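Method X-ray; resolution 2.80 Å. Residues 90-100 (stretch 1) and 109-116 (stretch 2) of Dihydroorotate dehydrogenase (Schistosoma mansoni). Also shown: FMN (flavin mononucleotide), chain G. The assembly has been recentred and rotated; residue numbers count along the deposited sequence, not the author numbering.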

# COMPACT_ATOMS: atom_id res chain seq x y z
N ALA A 90 -1.92 0.38 1.14
CA ALA A 90 -2.16 1.76 1.54
C ALA A 90 -2.70 2.57 0.36
O ALA A 90 -2.53 2.21 -0.81
N GLY A 91 -3.36 3.68 0.69
CA GLY A 91 -3.88 4.60 -0.29
C GLY A 91 -5.37 4.50 -0.52
O GLY A 91 -5.95 5.43 -1.10
N PHE A 92 -6.01 3.41 -0.10
CA PHE A 92 -7.45 3.28 -0.26
C PHE A 92 -8.18 3.93 0.91
O PHE A 92 -8.98 4.85 0.72
N ASP A 93 -7.90 3.47 2.13
CA ASP A 93 -8.43 4.10 3.33
C ASP A 93 -7.39 5.09 3.87
O ASP A 93 -6.72 4.87 4.88
N LYS A 94 -7.26 6.20 3.14
CA LYS A 94 -6.25 7.20 3.48
C LYS A 94 -6.49 7.82 4.85
O LYS A 94 -5.54 8.21 5.53
N ASP A 95 -7.75 7.92 5.27
CA ASP A 95 -8.11 8.64 6.48
C ASP A 95 -8.67 7.73 7.57
O ASP A 95 -9.13 8.23 8.60
N GLY A 96 -8.65 6.42 7.37
CA GLY A 96 -9.15 5.49 8.37
C GLY A 96 -10.64 5.59 8.59
O GLY A 96 -11.11 5.44 9.73
N LYS A 97 -11.41 5.83 7.53
CA LYS A 97 -12.86 5.98 7.64
C LYS A 97 -13.62 4.68 7.42
O LYS A 97 -14.78 4.58 7.83
N ALA A 98 -13.00 3.68 6.78
CA ALA A 98 -13.73 2.47 6.42
C ALA A 98 -12.92 1.19 6.62
O ALA A 98 -13.21 0.19 5.95
N PHE A 99 -11.94 1.18 7.52
CA PHE A 99 -11.12 -0.01 7.70
C PHE A 99 -11.91 -1.15 8.34
O PHE A 99 -11.60 -2.32 8.11
N MET A 100 -12.93 -0.83 9.14
CA MET A 100 -13.74 -1.87 9.77
C MET A 100 -14.54 -2.65 8.73
O MET A 100 -14.53 -3.89 8.73
N HIS A 109 -5.82 -7.60 6.74
CA HIS A 109 -5.25 -6.40 7.33
C HIS A 109 -5.43 -5.23 6.38
O HIS A 109 -5.43 -5.39 5.15
N ILE A 110 -5.62 -4.04 6.96
CA ILE A 110 -5.77 -2.80 6.21
C ILE A 110 -4.63 -1.87 6.60
O ILE A 110 -4.30 -1.74 7.78
N GLU A 111 -4.03 -1.23 5.60
CA GLU A 111 -2.93 -0.30 5.81
C GLU A 111 -3.48 1.11 5.62
O GLU A 111 -3.52 1.63 4.51
N VAL A 112 -3.90 1.73 6.73
CA VAL A 112 -4.38 3.10 6.69
C VAL A 112 -3.23 4.03 6.34
O VAL A 112 -2.11 3.89 6.85
N GLY A 113 -3.50 4.99 5.46
CA GLY A 113 -2.47 5.91 5.01
C GLY A 113 -2.58 6.19 3.53
O GLY A 113 -3.44 5.63 2.85
N THR A 114 -1.71 7.05 3.00
CA THR A 114 -0.63 7.68 3.76
C THR A 114 -1.11 8.91 4.52
O THR A 114 -1.83 9.75 3.97
N VAL A 115 -0.72 9.01 5.79
CA VAL A 115 -1.13 10.10 6.67
C VAL A 115 0.05 11.05 6.86
O VAL A 115 1.16 10.61 7.17
N THR A 116 -0.21 12.34 6.66
CA THR A 116 0.75 13.41 6.88
C THR A 116 0.46 14.11 8.20
O THR A 116 -0.66 14.02 8.73

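Stretch 2 runs as a strand through residues 109-115, and the loop of stretch 1 lies along it. Two backbone hydrogen bonds hold them together. Gly91 N donates to Gly113 O at 2.9 Å, and Gly113 N donates to Asp93 O at 3.3 Å. CA-H...O contacts add to this pairing: Ala90 CA to Glu111 O and Lys94 CA to Gly113 O, both 3.3 Å.

The apolar packing centres on Ile110, Val112 and Phe99. Ile110 (chi1 m, chi2 m) points toward stretch 1. Its CG2 lies 4.1 Å from Phe99 CB. Phe99 (chi1 p) also points toward the strand, but its ring leads away, so CB makes the contact. Val112 (chi1 t) points sideways, and its CG2 is 4.3 Å from Phe99 CB.

Other methyls rest against polar atoms. Val112 CG1 is 3.4 Å from Asp93 O and 3.5 Å from Gly96 N. An ideal CB on Gly96 would be tight against CG1. Val115 (chi1 t) brings CG2 to 3.7 Å from Lys94 O. Ala90 CB rests 3.4 Å from Glu111 OE2.

Asp93 (chi1 t) turns its carboxylate back on its own loop. OD1 accepts from Lys97 N at 2.8 Å, and OD2 accepts from Ala98 N at 3.2 Å. These bonds brace the turn just before the helix. On the outer side, Lys97 NZ forms a long salt bridge with Asp95 OD2, at 3.7 Å.

FMN bridges both stretches. Its O2' donates to Ala90 O at 2.5 Å. Thr114 (chi1 m) points away from stretch 1: its OG1 accepts from FMN N3 at 2.7 Å, and its N donates to FMN O4 at 3.2 Å. A cis peptide precedes Thr114. Lys94 (chi1 m) extends NZ to 3.5 Å from FMN N5. Gly91 CA is 3.2 Å from FMN N5, where a CB would clash.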

# COMPACT_ATOMS: atom_id res chain seq x y z
CB ALA A 90 -0.88 2.40 2.07
CB PHE A 92 -7.84 1.80 -0.39
CG PHE A 92 -9.24 1.59 -0.88
CD1 PHE A 92 -10.29 1.47 0.01
CD2 PHE A 92 -9.50 1.51 -2.24
CE1 PHE A 92 -11.58 1.28 -0.45
CE2 PHE A 92 -10.79 1.32 -2.70
CZ PHE A 92 -11.83 1.20 -1.80
CB ASP A 93 -8.80 3.05 4.37
CG ASP A 93 -9.67 3.61 5.48
OD1 ASP A 93 -10.13 4.76 5.34
OD2 ASP A 93 -9.87 2.90 6.48
CB LYS A 94 -6.22 8.31 2.42
CG LYS A 94 -5.81 7.85 1.03
CD LYS A 94 -6.02 8.97 0.02
CE LYS A 94 -5.48 8.60 -1.35
NZ LYS A 94 -4.00 8.41 -1.33
CB ASP A 95 -9.12 9.74 6.15
CG ASP A 95 -8.68 10.60 4.98
OD1 ASP A 95 -7.47 10.91 4.89
OD2 ASP A 95 -9.53 10.96 4.15
CB LYS A 97 -13.35 7.03 6.65
CG LYS A 97 -12.75 8.41 6.83
CD LYS A 97 -13.25 9.37 5.77
CE LYS A 97 -12.68 10.76 5.97
NZ LYS A 97 -13.12 11.70 4.91
CB ALA A 98 -14.21 2.55 4.96
CB PHE A 99 -9.89 0.31 8.54
CG PHE A 99 -10.20 0.78 9.93
CD1 PHE A 99 -10.21 -0.11 11.00
CD2 PHE A 99 -10.49 2.11 10.18
CE1 PHE A 99 -10.50 0.32 12.28
CE2 PHE A 99 -10.78 2.55 11.46
CZ PHE A 99 -10.78 1.66 12.51
CB MET A 100 -14.67 -1.25 10.81
CG MET A 100 -13.96 -0.79 12.07
SD MET A 100 -13.13 -2.14 12.93
CE MET A 100 -14.49 -3.27 13.21
CB HIS A 109 -3.76 -6.58 7.68
CG HIS A 109 -2.88 -6.83 6.50
ND1 HIS A 109 -2.71 -8.09 5.95
CD2 HIS A 109 -2.11 -5.99 5.77
CE1 HIS A 109 -1.87 -8.01 4.93
NE2 HIS A 109 -1.49 -6.75 4.80
CB ILE A 110 -7.13 -2.12 6.49
CG1 ILE A 110 -8.27 -3.13 6.35
CG2 ILE A 110 -7.34 -0.94 5.56
CD1 ILE A 110 -8.40 -3.73 4.97
CB GLU A 111 -1.77 -0.60 4.87
CG GLU A 111 -0.54 0.27 5.07
CD GLU A 111 0.69 -0.29 4.39
OE1 GLU A 111 0.95 -1.51 4.54
OE2 GLU A 111 1.39 0.47 3.69
CB VAL A 112 -5.02 3.48 8.04
CG1 VAL A 112 -5.52 4.92 8.01
CG2 VAL A 112 -6.15 2.52 8.38
CB THR A 114 0.53 8.08 2.83
OG1 THR A 114 1.19 6.90 2.34
CG2 THR A 114 1.54 8.95 3.55
CB VAL A 115 -1.62 9.56 8.03
CG1 VAL A 115 -2.15 10.70 8.89
CG2 VAL A 115 -2.68 8.49 7.84
CB THR A 116 0.69 14.42 5.73
OG1 THR A 116 -0.66 14.90 5.58
CG2 THR A 116 1.14 13.77 4.42
N1 FMN G . 0.93 3.66 -1.52
C2 FMN G . 1.35 4.26 -0.34
O2 FMN G . 2.30 3.79 0.28
N3 FMN G . 0.69 5.37 0.14
C4 FMN G . -0.38 5.90 -0.56
O4 FMN G . -0.96 6.90 -0.13
C4A FMN G . -0.80 5.30 -1.74
N5 FMN G . -1.87 5.83 -2.44
C5A FMN G . -2.28 5.23 -3.61
C6 FMN G . -3.36 5.76 -4.31
C7 FMN G . -3.79 5.17 -5.49
C7M FMN G . -4.95 5.75 -6.24
C8 FMN G . -3.13 4.05 -5.98
C8M FMN G . -3.59 3.40 -7.26
C9 FMN G . -2.05 3.52 -5.28
C9A FMN G . -1.62 4.11 -4.09
N10 FMN G . -0.55 3.58 -3.39
C10 FMN G . -0.14 4.18 -2.22
C1' FMN G . 0.18 2.37 -3.89
C2' FMN G . -0.48 1.10 -3.38
O2' FMN G . -0.58 1.14 -1.98
C3' FMN G . 0.33 -0.13 -3.78
O3' FMN G . 1.67 0.04 -3.39
C4' FMN G . 0.27 -0.40 -5.28
O4' FMN G . -0.89 0.17 -5.85
C5' FMN G . 0.25 -1.90 -5.50
O5' FMN G . -0.06 -2.20 -6.84
P FMN G . -1.43 -2.98 -7.15
O1P FMN G . -1.49 -3.25 -8.64
O2P FMN G . -1.49 -4.27 -6.37
O3P FMN G . -2.58 -2.09 -6.77